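Local coordinates for Acarbose/maltose binding protein GacH (Streptomyces glaucescens, PDB 3K01) that binds acarbose and an acarbose homolog, and probably maltose-type sugars, as the solute receptor of an ABC transporter, at residues A[189-193]-A[376-380]; A[210-214]-A[400-405]; A[218-223]-A[393-397]. All blocks are in the same frame, centred on the assembly; numbering follows the deposited sequence.

Interaction 1: residues A[189-193]-A[376-380]; sequences PYWFL and FEPIR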
loop_
_atom_site.group_PDB
_atom_site.type_symbol
_atom_site.label_atom_id
_atom_site.label_comp_id
_atom_site.label_asym_id
_atom_site.label_seq_id
_atom_site.Cartn_x
_atom_site.Cartn_y
_atom_site.Cartn_z
ATOM N N PRO A 189 11.875 3.952 -2.466
ATOM C CA PRO A 189 11.328 4.110 -3.808
ATOM C C PRO A 189 9.803 4.149 -3.831
ATOM O O PRO A 189 9.235 4.650 -4.784
ATOM C CB PRO A 189 11.846 2.856 -4.533
ATOM C CG PRO A 189 12.045 1.873 -3.471
ATOM C CD PRO A 189 12.515 2.639 -2.270
ATOM N N TYR A 190 9.142 3.661 -2.777
ATOM C CA TYR A 190 7.674 3.709 -2.776
ATOM C C TYR A 190 7.191 5.167 -2.837
ATOM O O TYR A 190 6.155 5.460 -3.419
ATOM C CB TYR A 190 7.190 3.009 -1.518
ATOM C CG TYR A 190 5.741 2.593 -1.514
ATOM C CD1 TYR A 190 5.253 1.670 -2.448
ATOM C CD2 TYR A 190 4.872 3.056 -0.531
ATOM C CE1 TYR A 190 3.965 1.225 -2.399
ATOM C CE2 TYR A 190 3.540 2.633 -0.514
ATOM C CZ TYR A 190 3.132 1.691 -1.432
ATOM O OH TYR A 190 1.818 1.255 -1.429
ATOM N N TRP A 191 7.999 6.074 -2.262
ATOM C CA TRP A 191 7.684 7.494 -2.251
ATOM C C TRP A 191 7.970 8.206 -3.556
ATOM O O TRP A 191 7.594 9.365 -3.702
ATOM C CB TRP A 191 8.402 8.196 -1.089
ATOM C CG TRP A 191 7.656 8.101 0.264
ATOM C CD1 TRP A 191 6.984 9.126 0.877
ATOM C CD2 TRP A 191 7.538 6.967 1.144
ATOM N NE1 TRP A 191 6.454 8.691 2.067
ATOM C CE2 TRP A 191 6.763 7.374 2.260
ATOM C CE3 TRP A 191 8.000 5.645 1.096
ATOM C CZ2 TRP A 191 6.442 6.502 3.315
ATOM C CZ3 TRP A 191 7.683 4.779 2.142
ATOM C CH2 TRP A 191 6.911 5.208 3.234
ATOM N N PHE A 192 8.614 7.538 -4.513
ATOM C CA PHE A 192 8.714 8.110 -5.837
ATOM C C PHE A 192 7.406 8.003 -6.617
ATOM O O PHE A 192 7.115 8.822 -7.493
ATOM C CB PHE A 192 9.855 7.403 -6.600
ATOM C CG PHE A 192 10.063 7.897 -7.993
ATOM C CD1 PHE A 192 10.575 9.172 -8.210
ATOM C CD2 PHE A 192 9.782 7.089 -9.083
ATOM C CE1 PHE A 192 10.822 9.626 -9.532
ATOM C CE2 PHE A 192 10.036 7.555 -10.413
ATOM C CZ PHE A 192 10.539 8.806 -10.612
ATOM N N LEU A 193 6.644 6.945 -6.321
ATOM C CA LEU A 193 5.529 6.605 -7.173
ATOM C C LEU A 193 4.464 7.700 -7.308
ATOM O O LEU A 193 3.967 7.924 -8.412
ATOM C CB LEU A 193 4.936 5.233 -6.786
ATOM C CG LEU A 193 5.921 4.066 -6.943
ATOM C CD1 LEU A 193 5.279 2.778 -6.439
ATOM C CD2 LEU A 193 6.326 3.873 -8.405
ATOM N N PHE A 376 11.326 -2.040 -7.553
ATOM C CA PHE A 376 11.593 -0.918 -6.650
ATOM C C PHE A 376 13.066 -0.563 -6.551
ATOM O O PHE A 376 13.408 0.615 -6.469
ATOM C CB PHE A 376 11.006 -1.214 -5.261
ATOM C CG PHE A 376 9.516 -1.059 -5.208
ATOM C CD1 PHE A 376 8.940 0.205 -5.229
ATOM C CD2 PHE A 376 8.705 -2.180 -5.139
ATOM C CE1 PHE A 376 7.557 0.361 -5.175
ATOM C CE2 PHE A 376 7.315 -2.045 -5.103
ATOM C CZ PHE A 376 6.743 -0.777 -5.117
ATOM N N GLU A 377 13.958 -1.548 -6.562
ATOM C CA GLU A 377 15.361 -1.249 -6.340
ATOM C C GLU A 377 15.969 -0.297 -7.389
ATOM O O GLU A 377 16.690 0.618 -7.014
ATOM C CB GLU A 377 16.186 -2.533 -6.155
ATOM C CG GLU A 377 17.675 -2.264 -6.061
ATOM C CD GLU A 377 18.091 -1.622 -4.737
ATOM O OE1 GLU A 377 17.260 -1.263 -3.890
ATOM O OE2 GLU A 377 19.302 -1.453 -4.528
ATOM N N PRO A 378 15.677 -0.480 -8.688
ATOM C CA PRO A 378 16.226 0.478 -9.649
ATOM C C PRO A 378 15.747 1.899 -9.408
ATOM O O PRO A 378 16.518 2.849 -9.539
ATOM C CB PRO A 378 15.776 -0.064 -11.009
ATOM C CG PRO A 378 15.612 -1.564 -10.753
ATOM C CD PRO A 378 14.985 -1.601 -9.366
ATOM N N ILE A 379 14.486 2.061 -9.015
ATOM C CA ILE A 379 13.993 3.384 -8.655
ATOM C C ILE A 379 14.744 3.929 -7.447
ATOM O O ILE A 379 15.117 5.103 -7.428
ATOM C CB ILE A 379 12.499 3.344 -8.346
ATOM C CG1 ILE A 379 11.706 2.991 -9.595
ATOM C CG2 ILE A 379 12.013 4.681 -7.722
ATOM C CD1 ILE A 379 10.203 2.800 -9.323
ATOM N N ARG A 380 14.955 3.109 -6.428
ATOM C CA ARG A 380 15.629 3.597 -5.232
ATOM C C ARG A 380 17.001 4.157 -5.611
ATOM O O ARG A 380 17.363 5.270 -5.217
ATOM C CB ARG A 380 15.825 2.505 -4.206
ATOM C CG ARG A 380 16.467 3.042 -2.918
ATOM C CD ARG A 380 17.035 1.925 -2.063
ATOM N NE ARG A 380 18.118 1.247 -2.785
ATOM C CZ ARG A 380 19.348 1.747 -2.951
ATOM N NH1 ARG A 380 19.700 2.922 -2.421
ATOM N NH2 ARG A 380 20.223 1.071 -3.678
#
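Pro189 opens a 3-10 turn and lays its ring against the backbone of helix 376-387. Its CB lies 3.3 Å from Phe376 O and close to Arg380 N, the two atoms that the helix joins by its own hydrogen bond. CG continues the contact at 3.7 Å from Phe376 CB, while CD rests against the CB methylene of Arg380. Beyond that point Arg380 leads away: its guanidinium grips Glu377 side-on, with NE 2.9 Å from OE1 and NH2 2.8 Å from OE2 of that carboxylate. The pair therefore stays within its own helix, and no hydrogen bond or salt bridge spans the contact.

Tyr190 runs alongside Phe376, the two side chains pointing the same way. Phe376 CE1 meets the edge of the tyrosine ring near its plane, 3.8 Å from Tyr190 CD1.

Phe192 has CG anti to its backbone N (chi1 180°), which carries the ring towards Ile379. There CG2 of the isoleucine touches Phe192 CD2 at 3.6 Å, and the same methyl touches the CB of both Phe192 and Pro189.

Leu193 closes the segment, and its two methyls divide the work. CD1 comes to the edge of the Phe376 ring, 3.6 Å from Phe376 CE1, and CD2 makes a looser contact with Ile379 CD1.

The contact is thus an apolar seam joining the loop after strand 180-183 to a C-terminal helix of the solute-binding fold. Pro294 of strand 293-302 touches Tyr190 and Leu193, and Leu203 covers Leu193 and Ile379. Helix 393-407 backs Ile379 through Thr400 and Tyr404, while helix 216-230 lies against Phe192 through Ala221 and Ile225.

Interaction 2: residues A[210-214]-A[400-405]; sequences TVTVD and TGDAYR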
loop_
_atom_site.group_PDB
_atom_site.type_symbol
_atom_site.label_atom_id
_atom_site.label_comp_id
_atom_site.label_asym_id
_atom_site.label_seq_id
_atom_site.Cartn_x
_atom_site.Cartn_y
_atom_site.Cartn_z
ATOM N N THR A 210 5.542 -4.030 -22.227
ATOM C CA THR A 210 6.401 -2.898 -22.575
ATOM C C THR A 210 6.818 -2.161 -21.297
ATOM O O THR A 210 5.961 -1.887 -20.456
ATOM C CB THR A 210 5.665 -1.934 -23.534
ATOM O OG1 THR A 210 5.230 -2.663 -24.693
ATOM C CG2 THR A 210 6.578 -0.777 -23.958
ATOM N N VAL A 211 8.106 -1.866 -21.168
ATOM C CA VAL A 211 8.601 -1.029 -20.081
ATOM C C VAL A 211 8.227 0.427 -20.393
ATOM O O VAL A 211 8.472 0.927 -21.500
ATOM C CB VAL A 211 10.109 -1.200 -19.950
ATOM C CG1 VAL A 211 10.714 -0.134 -19.027
ATOM C CG2 VAL A 211 10.409 -2.583 -19.421
ATOM N N THR A 212 7.623 1.106 -19.427
ATOM C CA THR A 212 7.175 2.484 -19.636
ATOM C C THR A 212 7.813 3.491 -18.666
ATOM O O THR A 212 7.607 4.701 -18.831
ATOM C CB THR A 212 5.639 2.622 -19.569
ATOM O OG1 THR A 212 5.191 2.094 -18.322
ATOM C CG2 THR A 212 4.935 1.861 -20.707
ATOM N N VAL A 213 8.587 3.023 -17.692
ATOM C CA VAL A 213 9.180 3.918 -16.686
ATOM C C VAL A 213 10.132 4.949 -17.279
ATOM O O VAL A 213 10.381 6.002 -16.665
ATOM C CB VAL A 213 9.893 3.111 -15.591
ATOM C CG1 VAL A 213 11.234 2.571 -16.072
ATOM C CG2 VAL A 213 10.055 3.920 -14.296
ATOM N N ASP A 214 10.643 4.655 -18.475
ATOM C CA ASP A 214 11.579 5.561 -19.147
ATOM C C ASP A 214 10.941 6.352 -20.279
ATOM O O ASP A 214 11.666 6.920 -21.126
ATOM C CB ASP A 214 12.853 4.839 -19.607
ATOM C CG ASP A 214 12.576 3.639 -20.496
ATOM O OD1 ASP A 214 11.405 3.299 -20.748
ATOM O OD2 ASP A 214 13.576 3.064 -20.984
ATOM N N THR A 400 16.709 3.228 -15.182
ATOM C CA THR A 400 15.599 2.484 -14.569
ATOM C C THR A 400 15.013 1.537 -15.632
ATOM O O THR A 400 14.774 0.360 -15.377
ATOM C CB THR A 400 14.506 3.429 -14.026
ATOM O OG1 THR A 400 15.105 4.426 -13.187
ATOM C CG2 THR A 400 13.506 2.671 -13.162
ATOM N N GLY A 401 14.787 2.055 -16.832
ATOM C CA GLY A 401 14.218 1.247 -17.916
ATOM C C GLY A 401 15.127 0.098 -18.311
ATOM O O GLY A 401 14.658 -1.017 -18.548
ATOM N N ASP A 402 16.431 0.348 -18.371
ATOM C CA ASP A 402 17.375 -0.703 -18.726
ATOM C C ASP A 402 17.360 -1.794 -17.676
ATOM O O ASP A 402 17.388 -2.978 -18.015
ATOM C CB ASP A 402 18.791 -0.154 -18.873
ATOM C CG ASP A 402 18.986 0.639 -20.144
ATOM O OD1 ASP A 402 18.070 0.669 -20.995
ATOM O OD2 ASP A 402 20.072 1.234 -20.285
ATOM N N ALA A 403 17.324 -1.414 -16.394
ATOM C CA ALA A 403 17.278 -2.397 -15.330
ATOM C C ALA A 403 15.980 -3.200 -15.463
ATOM O O ALA A 403 15.983 -4.428 -15.260
ATOM C CB ALA A 403 17.377 -1.719 -13.961
ATOM N N TYR A 404 14.869 -2.549 -15.803
ATOM C CA TYR A 404 13.601 -3.292 -15.962
ATOM C C TYR A 404 13.672 -4.270 -17.137
ATOM O O TYR A 404 13.212 -5.414 -17.006
ATOM C CB TYR A 404 12.413 -2.365 -16.161
ATOM C CG TYR A 404 11.942 -1.635 -14.916
ATOM C CD1 TYR A 404 12.692 -1.615 -13.744
ATOM C CD2 TYR A 404 10.766 -0.927 -14.951
ATOM C CE1 TYR A 404 12.219 -0.903 -12.621
ATOM C CE2 TYR A 404 10.307 -0.217 -13.841
ATOM C CZ TYR A 404 11.026 -0.234 -12.688
ATOM O OH TYR A 404 10.572 0.458 -11.588
ATOM N N ARG A 405 14.240 -3.868 -18.276
ATOM C CA ARG A 405 14.365 -4.791 -19.419
ATOM C C ARG A 405 15.239 -5.989 -19.062
ATOM O O ARG A 405 14.998 -7.110 -19.519
ATOM C CB ARG A 405 14.874 -4.059 -20.667
ATOM C CG ARG A 405 13.859 -3.054 -21.177
ATOM C CD ARG A 405 14.249 -2.300 -22.454
ATOM N NE ARG A 405 13.241 -1.271 -22.727
ATOM C CZ ARG A 405 13.286 -0.027 -22.249
ATOM N NH1 ARG A 405 14.319 0.369 -21.522
ATOM N NH2 ARG A 405 12.320 0.834 -22.532
HETATM O O HOH W 1 9.909 0.063 -23.643
#
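Asp214 and Arg405 form the salt bridge that ties the turn after strand 210-211 to the last helix, 393-407, of this type 2 periplasmic-binding-protein fold, in the conformer described, since Arg405 and Asp402 are each modelled in two. Asp402 extends it into a salt-bridge network, although its own link to Arg405 is long. The guanidinium reaches Asp214 end-on, its two terminal nitrogens converging on one oxygen: NH1 lies 2.8 Å and NH2 3.0 Å from Asp214 OD2. The NH2 bond uses the syn lone pair of OD2, whereas NH1 approaches on the syn side but tilted out of the carboxylate plane. A third, weak bond runs from NH2 to OD1, and the two flat groups are turned 35° against each other. Arg405 NE has a further anionic partner in the terminal carboxylate of Lys412.

The apolar contacts lie beside this bridge. Val211 CB sits over one face of the guanidinium, towards its rim, and Val211 CG2 packs 3.8 Å from Tyr404 CB. With chi1 at 76°, Val213 places CG1 between its backbone N and carbonyl carbon, from where this methyl reaches Tyr404 CE2 at 3.7 Å and Thr400 CG2 at the same distance. Tyr404 is meanwhile anchored at its hydroxyl, which is hydrogen-bonded to Leu375 O. At Gly401, which has no side chain, the helix comes close to the turn, its CA lying 3.6 Å from Asp214 OD2.

Water adds a bridge at the guanidinium edge: one molecule accepts from Arg405 NH2 at 2.8 Å and donates to Val211 O at 2.7 Å.

Interaction 3: residues A[218-223]-A[393-397]; sequences GVRAYR and PDEAA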
loop_
_atom_site.group_PDB
_atom_site.type_symbol
_atom_site.label_atom_id
_atom_site.label_comp_id
_atom_site.label_asym_id
_atom_site.label_seq_id
_atom_site.Cartn_x
_atom_site.Cartn_y
_atom_site.Cartn_z
ATOM N N GLY A 218 8.267 9.420 -17.029
ATOM C CA GLY A 218 9.252 8.989 -16.047
ATOM C C GLY A 218 10.394 9.979 -15.899
ATOM O O GLY A 218 10.855 10.290 -14.780
ATOM N N VAL A 219 10.857 10.520 -17.028
ATOM C CA VAL A 219 11.891 11.552 -16.964
ATOM C C VAL A 219 11.371 12.746 -16.173
ATOM O O VAL A 219 12.046 13.249 -15.275
ATOM C CB VAL A 219 12.276 12.007 -18.385
ATOM C CG1 VAL A 219 13.246 13.201 -18.318
ATOM C CG2 VAL A 219 12.872 10.853 -19.187
ATOM N N ARG A 220 10.156 13.182 -16.494
ATOM C CA ARG A 220 9.562 14.322 -15.783
ATOM C C ARG A 220 9.442 14.044 -14.298
ATOM O O ARG A 220 9.615 14.957 -13.499
ATOM C CB ARG A 220 8.182 14.694 -16.320
ATOM C CG ARG A 220 8.213 15.367 -17.695
ATOM C CD ARG A 220 6.879 16.013 -17.995
ATOM N NE ARG A 220 5.732 15.091 -17.898
ATOM C CZ ARG A 220 5.266 14.357 -18.905
ATOM N NH1 ARG A 220 4.224 13.552 -18.732
ATOM N NH2 ARG A 220 5.844 14.441 -20.108
ATOM N N ALA A 221 9.121 12.815 -13.908
ATOM C CA ALA A 221 8.984 12.509 -12.483
ATOM C C ALA A 221 10.312 12.673 -11.741
ATOM O O ALA A 221 10.343 13.244 -10.629
ATOM C CB ALA A 221 8.436 11.125 -12.307
ATOM N N TYR A 222 11.408 12.163 -12.316
ATOM C CA TYR A 222 12.700 12.418 -11.704
ATOM C C TYR A 222 13.029 13.917 -11.665
ATOM O O TYR A 222 13.642 14.398 -10.696
ATOM C CB TYR A 222 13.799 11.619 -12.403
ATOM C CG TYR A 222 13.817 10.137 -12.090
ATOM C CD1 TYR A 222 14.149 9.677 -10.818
ATOM C CD2 TYR A 222 13.529 9.189 -13.084
ATOM C CE1 TYR A 222 14.215 8.314 -10.545
ATOM C CE2 TYR A 222 13.592 7.825 -12.809
ATOM C CZ TYR A 222 13.916 7.402 -11.535
ATOM O OH TYR A 222 14.014 6.064 -11.213
ATOM N N ARG A 223 12.644 14.654 -12.709
ATOM C CA ARG A 223 12.866 16.102 -12.711
ATOM C C ARG A 223 12.076 16.794 -11.610
ATOM O O ARG A 223 12.580 17.710 -10.974
ATOM C CB ARG A 223 12.508 16.686 -14.072
ATOM C CG ARG A 223 12.954 18.130 -14.259
ATOM C CD ARG A 223 12.718 18.620 -15.672
ATOM N NE ARG A 223 13.547 17.888 -16.621
ATOM C CZ ARG A 223 13.088 17.143 -17.625
ATOM N NH1 ARG A 223 11.777 17.015 -17.846
ATOM N NH2 ARG A 223 13.954 16.544 -18.424
ATOM N N PRO A 393 17.759 13.551 -14.643
ATOM C CA PRO A 393 16.494 12.849 -14.853
ATOM C C PRO A 393 16.464 11.926 -16.070
ATOM O O PRO A 393 15.941 10.813 -15.972
ATOM C CB PRO A 393 15.483 13.996 -14.981
ATOM C CG PRO A 393 16.038 15.017 -14.049
ATOM C CD PRO A 393 17.531 14.965 -14.284
ATOM N N ASP A 394 17.000 12.344 -17.203
ATOM C CA ASP A 394 16.898 11.492 -18.381
ATOM C C ASP A 394 17.744 10.238 -18.194
ATOM O O ASP A 394 17.296 9.144 -18.538
ATOM C CB ASP A 394 17.356 12.239 -19.628
ATOM C CG ASP A 394 17.176 11.404 -20.868
ATOM O OD1 ASP A 394 16.041 11.357 -21.352
ATOM O OD2 ASP A 394 18.148 10.780 -21.318
ATOM N N GLU A 395 18.964 10.375 -17.692
ATOM C CA GLU A 395 19.811 9.204 -17.492
ATOM C C GLU A 395 19.210 8.316 -16.406
ATOM O O GLU A 395 19.268 7.086 -16.508
ATOM C CB GLU A 395 21.251 9.585 -17.126
ATOM C CG GLU A 395 22.188 8.377 -17.078
ATOM C CD GLU A 395 23.617 8.697 -16.745
ATOM O OE1 GLU A 395 23.876 9.766 -16.158
ATOM O OE2 GLU A 395 24.502 7.865 -17.071
ATOM N N ALA A 396 18.638 8.916 -15.358
ATOM C CA ALA A 396 17.984 8.129 -14.306
ATOM C C ALA A 396 16.853 7.289 -14.884
ATOM O O ALA A 396 16.723 6.110 -14.561
ATOM C CB ALA A 396 17.433 9.037 -13.218
ATOM N N ALA A 397 16.014 7.892 -15.706
ATOM C CA ALA A 397 14.911 7.167 -16.319
ATOM C C ALA A 397 15.412 6.060 -17.236
ATOM O O ALA A 397 14.924 4.915 -17.165
ATOM C CB ALA A 397 14.017 8.136 -17.068
#
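The Tyr222 ring carries Ala396 on one face and Phe192 stacked on the other. The CB methyl of Ala396 stands 3.8 Å from the ring centroid and only 8° off the normal, a CH-pi contact centred on the ring. Backbone atoms of the same helix come in obliquely, with Ala397 N 3.8 Å from Tyr222 CE2. Tyr222 OH has a probable hydrogen bond to Thr400 OG1, one turn further along helix 393-407. The ring is thus held at both faces and at its hydroxyl. Its CG stands anti to the carbonyl carbon (chi1 -75°), which sends the ring along the alanine side of the partner helix.

Pro393, at the start of helix 393-407, settles onto the backbone of helix 216-230. Its CB approaches Val219 O at 3.5 Å and its CG lies 3.6 Å from Arg223 CA, while the CB of Tyr222 rests on its CA. Val219 packs next to the proline: CG2 meets the Ala397 methyl at 3.6 Å and CG1 faces the backbone of Asp394. Small residues on 393-397 let the axes of the two segments approach to 8.0 Å, at an angle of 125° between their directions. No hydrogen bond crosses between them.

This apolar helix-helix contact joins the helix after strand 210-211 to the C-terminal helix of the solute-binding fold. Helix 376-387 covers it through Gln382 and Val386, which both touch Tyr222 and Ala396.

All three contacts fasten the region 189-223 to the two consecutive C-terminal helices, 376-387 and 393-407. Interactions 2 and 3 share helix 393-407, whereas interaction 1 uses the helix before it. Interaction 1 lies nearest the chain's centre, about 13 Å from it between centres, and is partly buried and apolar across the segments; the other two lie 22-23 Å out, yet most of their touching residues are buried; the exposed ones, Arg223 and Asp394, fringe interaction 3. Interaction 3 is also apolar, but pairs two helices. Interaction 2 alone adds a salt bridge and a bridging water to a buried hydrophobic patch. Neighbouring contacts also touch: Pro378 packs on Ala403, and Asp214 CB on Ala397 O.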